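Local coordinates for dihydropteroate synthase 2 (PDB 2VP8), which probably binds the pterin substrate of dihydropteroate synthase only very weakly, although it can apparently bind the inhibitor dapsone, and seems to lack dihydropteroate synthase activity, at residues L43-V48 with A138-D143; A79-V84 with A283-V288; R234-L239 with V246-S251; G270-T275 with V291-R296. All coordinates share one frame; numbering follows the deposited sequence.

Contact 1 of 4, residues L43-V48 with A138-D143; sequences LIMAIV and ADLIND
The flat amide of Asn-142 presents one face, at its nitrogen end, to the thioether of Met-45. SD of Met-45 stands 3.6 Å from ND2 of Asn-142, well above the amide plane and not in line with an N-H, so this is van der Waals contact and not a sulfur hydrogen bond. The methyl CE of Met-45 sits more squarely over ND2 of Asn-142, at 3.9 Å. At the edge of the amide, ND2 donates to OD1 of Asp-83, which helps fix the rotation of the group. Met-45 gets there by leaving its strand extended, with CG opposite the backbone nitrogen (chi1 175°), and then turning at its last torsion (chi3 -93°). That turn carries CE of Met-45 to CD2 of Leu-140, 4.0 Å away, a purely apolar touch. Met-45 thus crosses two alternate residues of one strand, one polar and one apolar. Their side chains point into the TIM barrel, and His-220, by similarity a mark of relatives without synthase activity, lies near Asn-142. Strands 81-85 and 119-123 separate the two segments in the parallel sheet, so the contact spans the barrel interior, while on the other flank of Met-45 lies strand 285-288.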
loop_
_atom_site.group_PDB
_atom_site.type_symbol
_atom_site.label_atom_id
_atom_site.label_comp_id
_atom_site.label_asym_id
_atom_site.label_seq_id
_atom_site.Cartn_x
_atom_site.Cartn_y
_atom_site.Cartn_z
ATOM N N LEU B 43 -1.050 -9.391 -11.686
ATOM C CA LEU B 43 -0.848 -10.824 -11.604
ATOM C C LEU B 43 0.141 -11.211 -10.542
ATOM O O LEU B 43 0.984 -10.406 -10.150
ATOM C CB LEU B 43 -0.369 -11.377 -12.942
ATOM C CG LEU B 43 -1.120 -10.894 -14.177
ATOM C CD1 LEU B 43 -0.419 -11.423 -15.423
ATOM C CD2 LEU B 43 -2.584 -11.311 -14.090
ATOM N N ILE B 44 0.035 -12.462 -10.100
ATOM C CA ILE B 44 0.892 -13.027 -9.062
ATOM C C ILE B 44 1.734 -14.179 -9.611
ATOM O O ILE B 44 1.197 -15.143 -10.171
ATOM C CB ILE B 44 0.057 -13.570 -7.896
ATOM C CG1 ILE B 44 -0.873 -12.484 -7.337
ATOM C CG2 ILE B 44 0.976 -14.152 -6.805
ATOM C CD1 ILE B 44 -2.013 -13.030 -6.496
ATOM N N MET B 45 3.049 -14.068 -9.445
ATOM C CA MET B 45 3.987 -15.147 -9.733
ATOM C C MET B 45 4.382 -15.805 -8.405
ATOM O O MET B 45 4.976 -15.171 -7.539
ATOM C CB MET B 45 5.208 -14.601 -10.466
ATOM C CG MET B 45 6.298 -15.607 -10.718
ATOM S SD MET B 45 7.808 -14.855 -11.378
ATOM C CE MET B 45 7.522 -15.057 -13.133
ATOM N N ALA B 46 4.019 -17.073 -8.247
ATOM C CA ALA B 46 4.261 -17.807 -7.015
ATOM C C ALA B 46 5.577 -18.571 -7.090
ATOM O O ALA B 46 5.765 -19.403 -7.976
ATOM C CB ALA B 46 3.126 -18.752 -6.772
ATOM N N ILE B 47 6.486 -18.279 -6.164
ATOM C CA ILE B 47 7.770 -18.965 -6.088
ATOM C C ILE B 47 7.600 -20.359 -5.482
ATOM O O ILE B 47 7.175 -20.502 -4.339
ATOM C CB ILE B 47 8.789 -18.162 -5.237
ATOM C CG1 ILE B 47 9.025 -16.776 -5.836
ATOM C CG2 ILE B 47 10.105 -18.930 -5.089
ATOM C CD1 ILE B 47 9.814 -15.839 -4.951
ATOM N N VAL B 48 7.941 -21.386 -6.251
ATOM C CA VAL B 48 7.923 -22.752 -5.746
ATOM C C VAL B 48 9.284 -23.412 -5.950
ATOM O O VAL B 48 9.768 -23.523 -7.073
ATOM C CB VAL B 48 6.799 -23.595 -6.399
ATOM C CG1 VAL B 48 6.913 -25.057 -5.997
ATOM C CG2 VAL B 48 5.444 -23.062 -5.991
ATOM N N ALA B 138 7.377 -25.365 -19.639
ATOM C CA ALA B 138 7.490 -23.983 -19.162
ATOM C C ALA B 138 7.162 -22.995 -20.276
ATOM O O ALA B 138 7.501 -23.211 -21.442
ATOM C CB ALA B 138 8.871 -23.709 -18.589
ATOM N N ASP B 139 6.492 -21.913 -19.906
ATOM C CA ASP B 139 6.004 -20.938 -20.869
ATOM C C ASP B 139 6.849 -19.675 -20.842
ATOM O O ASP B 139 6.864 -18.901 -21.804
ATOM C CB ASP B 139 4.547 -20.591 -20.559
ATOM C CG ASP B 139 3.705 -21.819 -20.287
ATOM O OD1 ASP B 139 3.502 -22.622 -21.221
ATOM O OD2 ASP B 139 3.252 -21.995 -19.137
ATOM N N LEU B 140 7.558 -19.481 -19.738
ATOM C CA LEU B 140 8.243 -18.233 -19.466
ATOM C C LEU B 140 9.581 -18.532 -18.818
ATOM O O LEU B 140 9.656 -19.319 -17.878
ATOM C CB LEU B 140 7.370 -17.373 -18.535
ATOM C CG LEU B 140 7.836 -16.043 -17.928
ATOM C CD1 LEU B 140 8.182 -15.002 -19.007
ATOM C CD2 LEU B 140 6.768 -15.510 -17.014
ATOM N N ILE B 141 10.642 -17.916 -19.323
ATOM C CA ILE B 141 11.930 -18.019 -18.653
ATOM C C ILE B 141 12.119 -16.817 -17.736
ATOM O O ILE B 141 12.038 -15.662 -18.168
ATOM C CB ILE B 141 13.099 -18.128 -19.635
ATOM C CG1 ILE B 141 12.829 -19.231 -20.671
ATOM C CG2 ILE B 141 14.402 -18.386 -18.870
ATOM C CD1 ILE B 141 13.642 -19.109 -21.920
ATOM N N ASN B 142 12.338 -17.107 -16.460
ATOM C CA ASN B 142 12.612 -16.078 -15.482
ATOM C C ASN B 142 14.099 -16.053 -15.162
ATOM O O ASN B 142 14.541 -16.630 -14.162
ATOM C CB ASN B 142 11.782 -16.305 -14.223
ATOM C CG ASN B 142 11.826 -15.131 -13.278
ATOM O OD1 ASN B 142 12.317 -14.058 -13.626
ATOM N ND2 ASN B 142 11.306 -15.324 -12.069
ATOM N N ASP B 143 14.862 -15.391 -16.036
ATOM C CA ASP B 143 16.293 -15.207 -15.841
ATOM C C ASP B 143 16.525 -14.279 -14.658
ATOM O O ASP B 143 16.543 -13.055 -14.797
ATOM C CB ASP B 143 16.962 -14.668 -17.110
ATOM C CG ASP B 143 18.487 -14.625 -17.005
ATOM O OD1 ASP B 143 19.016 -14.716 -15.873
ATOM O OD2 ASP B 143 19.156 -14.493 -18.061
#

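Contact 2 of 4, residues A79-V84 with A283-V288; sequences ADVIDV and ARMFRV
OD2 of Asp-83 is held by two nitrogens of Arg-287 in a side-on salt bridge. NH2 of Arg-287 donates to OD2 of Asp-83 at 2.7 Å, the straighter of the two bonds (152° at the hydrogen), approaching nearly along the C-O axis. NE of Arg-287 reaches OD2 of Asp-83 at 2.9 Å, more bent and from above the carboxylate plane. The oxygen stays close to the guanidinium plane, yet the two flat groups are turned 78° apart, so this is not the coplanar pair in which each nitrogen has its own oxygen. Arg-287 runs extended from CG to NE, which carries its head past Met-45 of the intervening strand 43-49. Two residues earlier on each strand the chemistry turns apolar: CG2 of Val-81 meets SD of Met-285 at 3.7 Å, the side chains crossing at about a right angle. CG of Met-285 opposite its backbone nitrogen (chi1 -163°) and an extended second torsion carry SD there. Arg-287 NH2 also bridges to Asp-123. One guanidinium can probably offset only part of the charge of two carboxylates, while hydrogen bonds from Ser-121 and Asn-142 to OD1 help to hold Asp-83, consistent with the polar pocket where relatives bind pterin.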
loop_
_atom_site.group_PDB
_atom_site.type_symbol
_atom_site.label_atom_id
_atom_site.label_comp_id
_atom_site.label_asym_id
_atom_site.label_seq_id
_atom_site.Cartn_x
_atom_site.Cartn_y
_atom_site.Cartn_z
ATOM N N ALA B 79 -2.604 -17.784 -7.929
ATOM C CA ALA B 79 -1.331 -17.507 -8.601
ATOM C C ALA B 79 -1.535 -17.562 -10.110
ATOM O O ALA B 79 -2.183 -18.480 -10.633
ATOM C CB ALA B 79 -0.268 -18.494 -8.181
ATOM N N ASP B 80 -0.993 -16.574 -10.808
ATOM C CA ASP B 80 -1.153 -16.505 -12.249
ATOM C C ASP B 80 0.007 -17.203 -12.926
ATOM O O ASP B 80 -0.137 -17.750 -14.019
ATOM C CB ASP B 80 -1.251 -15.058 -12.685
ATOM C CG ASP B 80 -2.470 -14.382 -12.126
ATOM O OD1 ASP B 80 -3.595 -14.735 -12.565
ATOM O OD2 ASP B 80 -2.306 -13.518 -11.237
ATOM N N VAL B 81 1.155 -17.175 -12.252
ATOM C CA VAL B 81 2.347 -17.864 -12.695
ATOM C C VAL B 81 2.881 -18.682 -11.528
ATOM O O VAL B 81 2.867 -18.222 -10.395
ATOM C CB VAL B 81 3.423 -16.867 -13.169
ATOM C CG1 VAL B 81 4.685 -17.593 -13.601
ATOM C CG2 VAL B 81 2.898 -16.008 -14.319
ATOM N N ILE B 82 3.315 -19.906 -11.809
ATOM C CA ILE B 82 4.087 -20.680 -10.859
ATOM C C ILE B 82 5.524 -20.624 -11.340
ATOM O O ILE B 82 5.847 -21.073 -12.440
ATOM C CB ILE B 82 3.609 -22.161 -10.758
ATOM C CG1 ILE B 82 2.103 -22.242 -10.477
ATOM C CG2 ILE B 82 4.398 -22.924 -9.687
ATOM C CD1 ILE B 82 1.682 -21.645 -9.155
ATOM N N ASP B 83 6.384 -20.053 -10.512
ATOM C CA ASP B 83 7.784 -19.875 -10.847
ATOM C C ASP B 83 8.597 -20.975 -10.170
ATOM O O ASP B 83 8.833 -20.926 -8.964
ATOM C CB ASP B 83 8.240 -18.480 -10.410
ATOM C CG ASP B 83 9.649 -18.172 -10.817
ATOM O OD1 ASP B 83 9.954 -18.171 -12.032
ATOM O OD2 ASP B 83 10.460 -17.910 -9.909
ATOM N N VAL B 84 9.011 -21.967 -10.958
ATOM C CA VAL B 84 9.681 -23.157 -10.441
ATOM C C VAL B 84 11.189 -22.942 -10.331
ATOM O O VAL B 84 11.839 -22.577 -11.310
ATOM C CB VAL B 84 9.386 -24.392 -11.327
ATOM C CG1 VAL B 84 10.071 -25.616 -10.780
ATOM C CG2 VAL B 84 7.894 -24.647 -11.421
ATOM N N ALA B 283 2.207 -1.689 -12.323
ATOM C CA ALA B 283 2.996 -2.921 -12.376
ATOM C C ALA B 283 2.085 -4.089 -12.771
ATOM O O ALA B 283 0.957 -4.185 -12.285
ATOM C CB ALA B 283 3.663 -3.174 -11.023
ATOM N N ARG B 284 2.547 -4.971 -13.648
ATOM C CA ARG B 284 1.671 -6.040 -14.122
ATOM C C ARG B 284 1.721 -7.305 -13.250
ATOM O O ARG B 284 0.703 -7.989 -13.072
ATOM C CB ARG B 284 1.953 -6.363 -15.592
ATOM C CG ARG B 284 1.137 -7.520 -16.165
ATOM C CD ARG B 284 -0.198 -7.101 -16.797
ATOM N NE ARG B 284 -0.882 -8.240 -17.431
ATOM C CZ ARG B 284 -0.590 -8.742 -18.638
ATOM N NH1 ARG B 284 0.385 -8.221 -19.388
ATOM N NH2 ARG B 284 -1.283 -9.774 -19.114
ATOM N N MET B 285 2.900 -7.610 -12.706
ATOM C CA MET B 285 3.112 -8.886 -12.029
ATOM C C MET B 285 3.943 -8.743 -10.759
ATOM O O MET B 285 4.778 -7.844 -10.654
ATOM C CB MET B 285 3.772 -9.883 -12.982
ATOM C CG MET B 285 3.681 -11.320 -12.544
ATOM S SD MET B 285 3.894 -12.472 -13.916
ATOM C CE MET B 285 5.663 -12.541 -13.942
ATOM N N PHE B 286 3.710 -9.648 -9.808
ATOM C CA PHE B 286 4.407 -9.636 -8.537
ATOM C C PHE B 286 4.894 -11.029 -8.169
ATOM O O PHE B 286 4.106 -11.980 -8.079
ATOM C CB PHE B 286 3.499 -9.080 -7.438
ATOM C CG PHE B 286 3.250 -7.608 -7.553
ATOM C CD1 PHE B 286 2.174 -7.130 -8.280
ATOM C CD2 PHE B 286 4.097 -6.701 -6.937
ATOM C CE1 PHE B 286 1.946 -5.770 -8.415
ATOM C CE2 PHE B 286 3.874 -5.333 -7.051
ATOM C CZ PHE B 286 2.792 -4.868 -7.797
ATOM N N ARG B 287 6.200 -11.141 -7.959
ATOM C CA ARG B 287 6.820 -12.398 -7.560
ATOM C C ARG B 287 6.829 -12.515 -6.042
ATOM O O ARG B 287 7.462 -11.713 -5.353
ATOM C CB ARG B 287 8.245 -12.474 -8.108
ATOM C CG ARG B 287 8.827 -13.864 -8.126
ATOM C CD ARG B 287 10.173 -13.828 -8.798
ATOM N NE ARG B 287 10.766 -15.154 -8.903
ATOM C CZ ARG B 287 11.885 -15.520 -8.291
ATOM N NH1 ARG B 287 12.545 -14.651 -7.538
ATOM N NH2 ARG B 287 12.351 -16.749 -8.447
ATOM N N VAL B 288 6.134 -13.523 -5.530
ATOM C CA VAL B 288 5.928 -13.677 -4.097
ATOM C C VAL B 288 6.058 -15.126 -3.650
ATOM O O VAL B 288 5.981 -16.051 -4.463
ATOM C CB VAL B 288 4.532 -13.132 -3.644
ATOM C CG1 VAL B 288 4.332 -11.708 -4.090
ATOM C CG2 VAL B 288 3.416 -13.984 -4.180
#

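Contact 3 of 4, residues R234-L239 with V246-S251; sequences RHVADL and VLMALS
Val-236, in the first turn of helix 236-241, meets Met-248 tip to tip. With CG1 of Val-236 anti to the backbone nitrogen (chi1 172°), CG2 is the branch left beside that nitrogen. CG2 of Val-236 comes within 3.8 Å of CE of Met-248 and 4.2 Å of SD of Met-248. Met-248 is folded rather than extended, bent at both of its outer torsions, and this brings the methyl round to face the helix. Farther along, Asp-238 faces helix 186-207. Leu-239 closes the opening turn, its backbone N bonded to O of His-235 at 3.1 Å, and so comes onto the same side of the helix as Val-236, both directed at the sheet. Leu-239 uses its root: CB of Leu-239 lies 3.9 Å from CG2 of Val-246. CG2 of Val-246 also rests 3.7 Å from O of Leu-239, an oxygen that takes a hydrogen bond from Thr-242. Every touch across the contact is therefore van der Waals. Val-246 and Met-248 face outward to the helix, on the side of the chain away from Leu-247, which turns instead to Met-285. This is helix-on-strand packing in the barrel wall: helix 236-241 is followed, after a short connection, by strand 247-248, with Ile-194 of helix 186-207 against Leu-239 and Ala-278 of helix 267-280 against Met-248, while the strand pairs with 285-288.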
loop_
_atom_site.group_PDB
_atom_site.type_symbol
_atom_site.label_atom_id
_atom_site.label_comp_id
_atom_site.label_asym_id
_atom_site.label_seq_id
_atom_site.Cartn_x
_atom_site.Cartn_y
_atom_site.Cartn_z
ATOM N N ARG B 234 9.666 4.211 -6.097
ATOM C CA ARG B 234 9.064 5.530 -6.245
ATOM C C ARG B 234 8.718 5.784 -7.710
ATOM O O ARG B 234 7.769 6.505 -8.011
ATOM C CB ARG B 234 10.030 6.601 -5.746
ATOM C CG ARG B 234 9.433 7.974 -5.545
ATOM C CD ARG B 234 10.170 8.679 -4.408
ATOM N NE ARG B 234 11.272 9.522 -4.848
ATOM C CZ ARG B 234 12.383 9.738 -4.158
ATOM N NH1 ARG B 234 12.599 9.148 -2.988
ATOM N NH2 ARG B 234 13.298 10.539 -4.659
ATOM N N HIS B 235 9.487 5.173 -8.608
ATOM C CA HIS B 235 9.396 5.488 -10.025
ATOM C C HIS B 235 8.779 4.390 -10.885
ATOM O O HIS B 235 8.883 4.442 -12.119
ATOM C CB HIS B 235 10.763 5.917 -10.567
ATOM C CG HIS B 235 11.125 7.329 -10.229
ATOM N ND1 HIS B 235 11.634 7.695 -9.001
ATOM C CD2 HIS B 235 11.038 8.470 -10.953
ATOM C CE1 HIS B 235 11.850 9.001 -8.987
ATOM N NE2 HIS B 235 11.494 9.495 -10.159
ATOM N N VAL B 236 8.104 3.434 -10.238
ATOM C CA VAL B 236 7.410 2.356 -10.940
ATOM C C VAL B 236 6.647 2.884 -12.147
ATOM O O VAL B 236 6.860 2.400 -13.245
ATOM C CB VAL B 236 6.487 1.518 -9.999
ATOM C CG1 VAL B 236 5.650 0.542 -10.785
ATOM C CG2 VAL B 236 7.318 0.737 -8.991
ATOM N N ALA B 237 5.792 3.891 -11.948
ATOM C CA ALA B 237 5.064 4.565 -13.041
ATOM C C ALA B 237 5.932 4.809 -14.267
ATOM O O ALA B 237 5.505 4.545 -15.395
ATOM C CB ALA B 237 4.459 5.874 -12.568
ATOM N N ASP B 238 7.148 5.311 -14.040
ATOM C CA ASP B 238 8.100 5.526 -15.130
ATOM C C ASP B 238 8.471 4.197 -15.803
ATOM O O ASP B 238 8.464 4.101 -17.031
ATOM C CB ASP B 238 9.337 6.283 -14.642
ATOM C CG ASP B 238 9.007 7.690 -14.176
ATOM O OD1 ASP B 238 8.467 8.473 -14.984
ATOM O OD2 ASP B 238 9.274 8.020 -12.999
ATOM N N LEU B 239 8.757 3.172 -14.998
ATOM C CA LEU B 239 9.001 1.835 -15.533
ATOM C C LEU B 239 7.807 1.344 -16.355
ATOM O O LEU B 239 7.982 0.837 -17.463
ATOM C CB LEU B 239 9.300 0.828 -14.414
ATOM C CG LEU B 239 10.634 0.779 -13.649
ATOM C CD1 LEU B 239 11.816 1.165 -14.536
ATOM C CD2 LEU B 239 10.601 1.611 -12.402
ATOM N N VAL B 246 5.585 -4.783 -16.208
ATOM C CA VAL B 246 6.583 -4.681 -15.156
ATOM C C VAL B 246 6.365 -5.764 -14.100
ATOM O O VAL B 246 5.244 -5.958 -13.597
ATOM C CB VAL B 246 6.612 -3.261 -14.536
ATOM C CG1 VAL B 246 7.426 -3.227 -13.247
ATOM C CG2 VAL B 246 7.160 -2.245 -15.552
ATOM N N LEU B 247 7.452 -6.478 -13.809
ATOM C CA LEU B 247 7.487 -7.477 -12.762
ATOM C C LEU B 247 8.179 -6.895 -11.542
ATOM O O LEU B 247 9.263 -6.321 -11.643
ATOM C CB LEU B 247 8.214 -8.743 -13.244
ATOM C CG LEU B 247 8.469 -9.867 -12.220
ATOM C CD1 LEU B 247 7.187 -10.378 -11.581
ATOM C CD2 LEU B 247 9.227 -11.022 -12.833
ATOM N N MET B 248 7.548 -7.049 -10.387
ATOM C CA MET B 248 8.161 -6.639 -9.140
ATOM C C MET B 248 8.538 -7.845 -8.295
ATOM O O MET B 248 7.803 -8.831 -8.235
ATOM C CB MET B 248 7.235 -5.708 -8.352
ATOM C CG MET B 248 6.780 -4.448 -9.100
ATOM S SD MET B 248 8.108 -3.314 -9.538
ATOM C CE MET B 248 8.582 -2.673 -7.938
ATOM N N ALA B 249 9.703 -7.747 -7.658
ATOM C CA ALA B 249 10.185 -8.734 -6.699
ATOM C C ALA B 249 10.383 -8.054 -5.339
ATOM O O ALA B 249 11.518 -7.830 -4.897
ATOM C CB ALA B 249 11.483 -9.359 -7.190
ATOM N N LEU B 250 9.266 -7.727 -4.687
ATOM C CA LEU B 250 9.265 -6.942 -3.441
ATOM C C LEU B 250 9.519 -7.756 -2.175
ATOM O O LEU B 250 9.754 -7.184 -1.108
ATOM C CB LEU B 250 7.930 -6.212 -3.284
ATOM C CG LEU B 250 7.684 -4.792 -3.782
ATOM C CD1 LEU B 250 8.664 -4.337 -4.850
ATOM C CD2 LEU B 250 6.276 -4.750 -4.321
ATOM N N SER B 251 9.479 -9.080 -2.303
ATOM C CA SER B 251 9.486 -10.000 -1.157
ATOM C C SER B 251 10.710 -9.893 -0.222
ATOM O O SER B 251 11.724 -9.276 -0.569
ATOM C CB SER B 251 9.313 -11.436 -1.656
ATOM O OG SER B 251 8.716 -12.244 -0.665
#

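Contact 4 of 4, residues G270-T275 with V291-R296; sequences GTLAAT and VAATRR
Two successive helices of the outer layer of the TIM barrel pack here, 267-280 and 291-306, through Leu-272 and Thr-275 on one and Ala-293 and Thr-294 on the other. Their short axes pass 10.3 Å apart and run in broadly the same direction, inclined by 43°. Leu-272 reaches across with a single branch: CD2 of Leu-272 rests 4.2 Å from CB of Ala-293 and 4.1 Å from O of Ala-293, lying against main chain as much as side chain. CG beside the backbone nitrogen (chi1 -64°) and an extended second torsion bring that branch over. One turn on along helix 267-280, CG2 of Thr-275 meets CG2 of Thr-294, the residue next to Ala-293, at 4.1 Å, the side chains crossing at about a right angle. Between these helices the chain passes through strand 285-288, whose residues Phe-286 and Val-288 lie under Thr-275 and Thr-294, so the pair is the helical cover of an alpha-beta-alpha stretch of the barrel. Both threonines turn their methyls to the partner and their hydroxyls back on their own helix. OG1 of Thr-275 donates to O of Thr-271 at 2.6 Å, from above the carbonyl plane, while Thr-275 N reaches O of Thr-271 at 2.9 Å from the opposite face; OG1 of Thr-294 is hydrogen-bonded to O of Glu-290, one turn back. Toward the dimer interface, Leu-272 and Ala-293 both pack on Glu-269 of the second subunit, whose carboxylate also pairs with NE of Arg-296.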
loop_
_atom_site.group_PDB
_atom_site.type_symbol
_atom_site.label_atom_id
_atom_site.label_comp_id
_atom_site.label_asym_id
_atom_site.label_seq_id
_atom_site.Cartn_x
_atom_site.Cartn_y
_atom_site.Cartn_z
ATOM N N GLY B 270 5.481 -3.442 5.295
ATOM C CA GLY B 270 6.224 -2.677 4.301
ATOM C C GLY B 270 6.201 -3.285 2.913
ATOM O O GLY B 270 6.144 -2.569 1.915
ATOM N N THR B 271 6.245 -4.613 2.854
ATOM C CA THR B 271 6.162 -5.337 1.590
ATOM C C THR B 271 4.791 -5.135 0.959
ATOM O O THR B 271 4.685 -4.928 -0.250
ATOM C CB THR B 271 6.446 -6.852 1.769
ATOM O OG1 THR B 271 7.792 -7.041 2.218
ATOM C CG2 THR B 271 6.227 -7.615 0.460
ATOM N N LEU B 272 3.744 -5.180 1.774
ATOM C CA LEU B 272 2.399 -4.993 1.240
ATOM C C LEU B 272 2.180 -3.545 0.803
ATOM O O LEU B 272 1.579 -3.298 -0.248
ATOM C CB LEU B 272 1.312 -5.491 2.202
ATOM C CG LEU B 272 1.308 -7.011 2.510
ATOM C CD1 LEU B 272 0.123 -7.347 3.394
ATOM C CD2 LEU B 272 1.354 -7.970 1.279
ATOM N N ALA B 273 2.708 -2.603 1.583
ATOM C CA ALA B 273 2.623 -1.196 1.240
ATOM C C ALA B 273 3.261 -0.945 -0.121
ATOM O O ALA B 273 2.656 -0.303 -0.980
ATOM C CB ALA B 273 3.281 -0.343 2.302
ATOM N N ALA B 274 4.473 -1.466 -0.311
ATOM C CA ALA B 274 5.201 -1.342 -1.573
ATOM C C ALA B 274 4.437 -2.030 -2.705
ATOM O O ALA B 274 4.402 -1.537 -3.839
ATOM C CB ALA B 274 6.582 -1.928 -1.443
ATOM N N THR B 275 3.816 -3.163 -2.391
ATOM C CA THR B 275 3.060 -3.899 -3.388
ATOM C C THR B 275 1.930 -3.004 -3.863
ATOM O O THR B 275 1.784 -2.773 -5.070
ATOM C CB THR B 275 2.528 -5.236 -2.819
ATOM O OG1 THR B 275 3.635 -6.018 -2.342
ATOM C CG2 THR B 275 1.763 -6.022 -3.881
ATOM N N VAL B 291 1.088 -16.084 -1.615
ATOM C CA VAL B 291 0.177 -15.690 -2.688
ATOM C C VAL B 291 -1.051 -14.934 -2.181
ATOM O O VAL B 291 -1.381 -13.885 -2.712
ATOM C CB VAL B 291 -0.261 -16.921 -3.515
ATOM C CG1 VAL B 291 -1.183 -16.507 -4.649
ATOM C CG2 VAL B 291 0.953 -17.643 -4.057
ATOM N N ALA B 292 -1.714 -15.469 -1.153
ATOM C CA ALA B 292 -2.966 -14.906 -0.644
ATOM C C ALA B 292 -2.885 -13.440 -0.151
ATOM O O ALA B 292 -3.744 -12.625 -0.495
ATOM C CB ALA B 292 -3.562 -15.813 0.421
ATOM N N ALA B 293 -1.867 -13.107 0.646
ATOM C CA ALA B 293 -1.733 -11.749 1.184
ATOM C C ALA B 293 -1.588 -10.766 0.041
ATOM O O ALA B 293 -2.183 -9.686 0.046
ATOM C CB ALA B 293 -0.551 -11.639 2.135
ATOM N N THR B 294 -0.804 -11.164 -0.953
ATOM C CA THR B 294 -0.586 -10.334 -2.126
ATOM C C THR B 294 -1.870 -10.232 -2.935
ATOM O O THR B 294 -2.252 -9.133 -3.356
ATOM C CB THR B 294 0.565 -10.872 -2.975
ATOM O OG1 THR B 294 1.746 -10.928 -2.162
ATOM C CG2 THR B 294 0.821 -9.973 -4.171
ATOM N N ARG B 295 -2.565 -11.353 -3.116
ATOM C CA ARG B 295 -3.789 -11.317 -3.892
ATOM C C ARG B 295 -4.762 -10.300 -3.306
ATOM O O ARG B 295 -5.340 -9.496 -4.046
ATOM C CB ARG B 295 -4.451 -12.680 -3.987
ATOM C CG ARG B 295 -5.559 -12.696 -5.031
ATOM C CD ARG B 295 -6.489 -13.851 -4.856
ATOM N NE ARG B 295 -7.238 -13.757 -3.611
ATOM C CZ ARG B 295 -7.030 -14.528 -2.549
ATOM N NH1 ARG B 295 -6.080 -15.463 -2.575
ATOM N NH2 ARG B 295 -7.780 -14.363 -1.463
ATOM N N ARG B 296 -4.909 -10.324 -1.980
ATOM C CA ARG B 296 -5.842 -9.440 -1.289
ATOM C C ARG B 296 -5.477 -7.958 -1.418
ATOM O O ARG B 296 -6.356 -7.105 -1.469
ATOM C CB ARG B 296 -6.021 -9.871 0.162
ATOM C CG ARG B 296 -6.837 -11.153 0.271
ATOM C CD ARG B 296 -7.270 -11.458 1.683
ATOM N NE ARG B 296 -6.127 -11.833 2.506
ATOM C CZ ARG B 296 -5.779 -13.083 2.804
ATOM N NH1 ARG B 296 -6.503 -14.119 2.374
ATOM N NH2 ARG B 296 -4.701 -13.289 3.556
#

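Contacts 1 and 2 lie in the barrel core, about 6 Å between centres. Contact 2 joins strands 81-85 and 285-288, the two neighbours of strand 43-49 of contact 1, and main-chain hydrogen bonds probably link strand 43-49 to both; the polar side chains of both contacts gather near His-220. Contact 3, its centre about 13 Å from that of contact 2, is buried too, but between strand and outer helix. Its strand 247-248 pairs with 285-288 of contact 2. Contact 4, helix on helix, is farthest from the chain centre and borders the second subunit. Leu-250 ties contact 3 to it, and Val-291 ties it to contact 1. Only contact 2 has a salt bridge across its segments; the others meet by van der Waals touches.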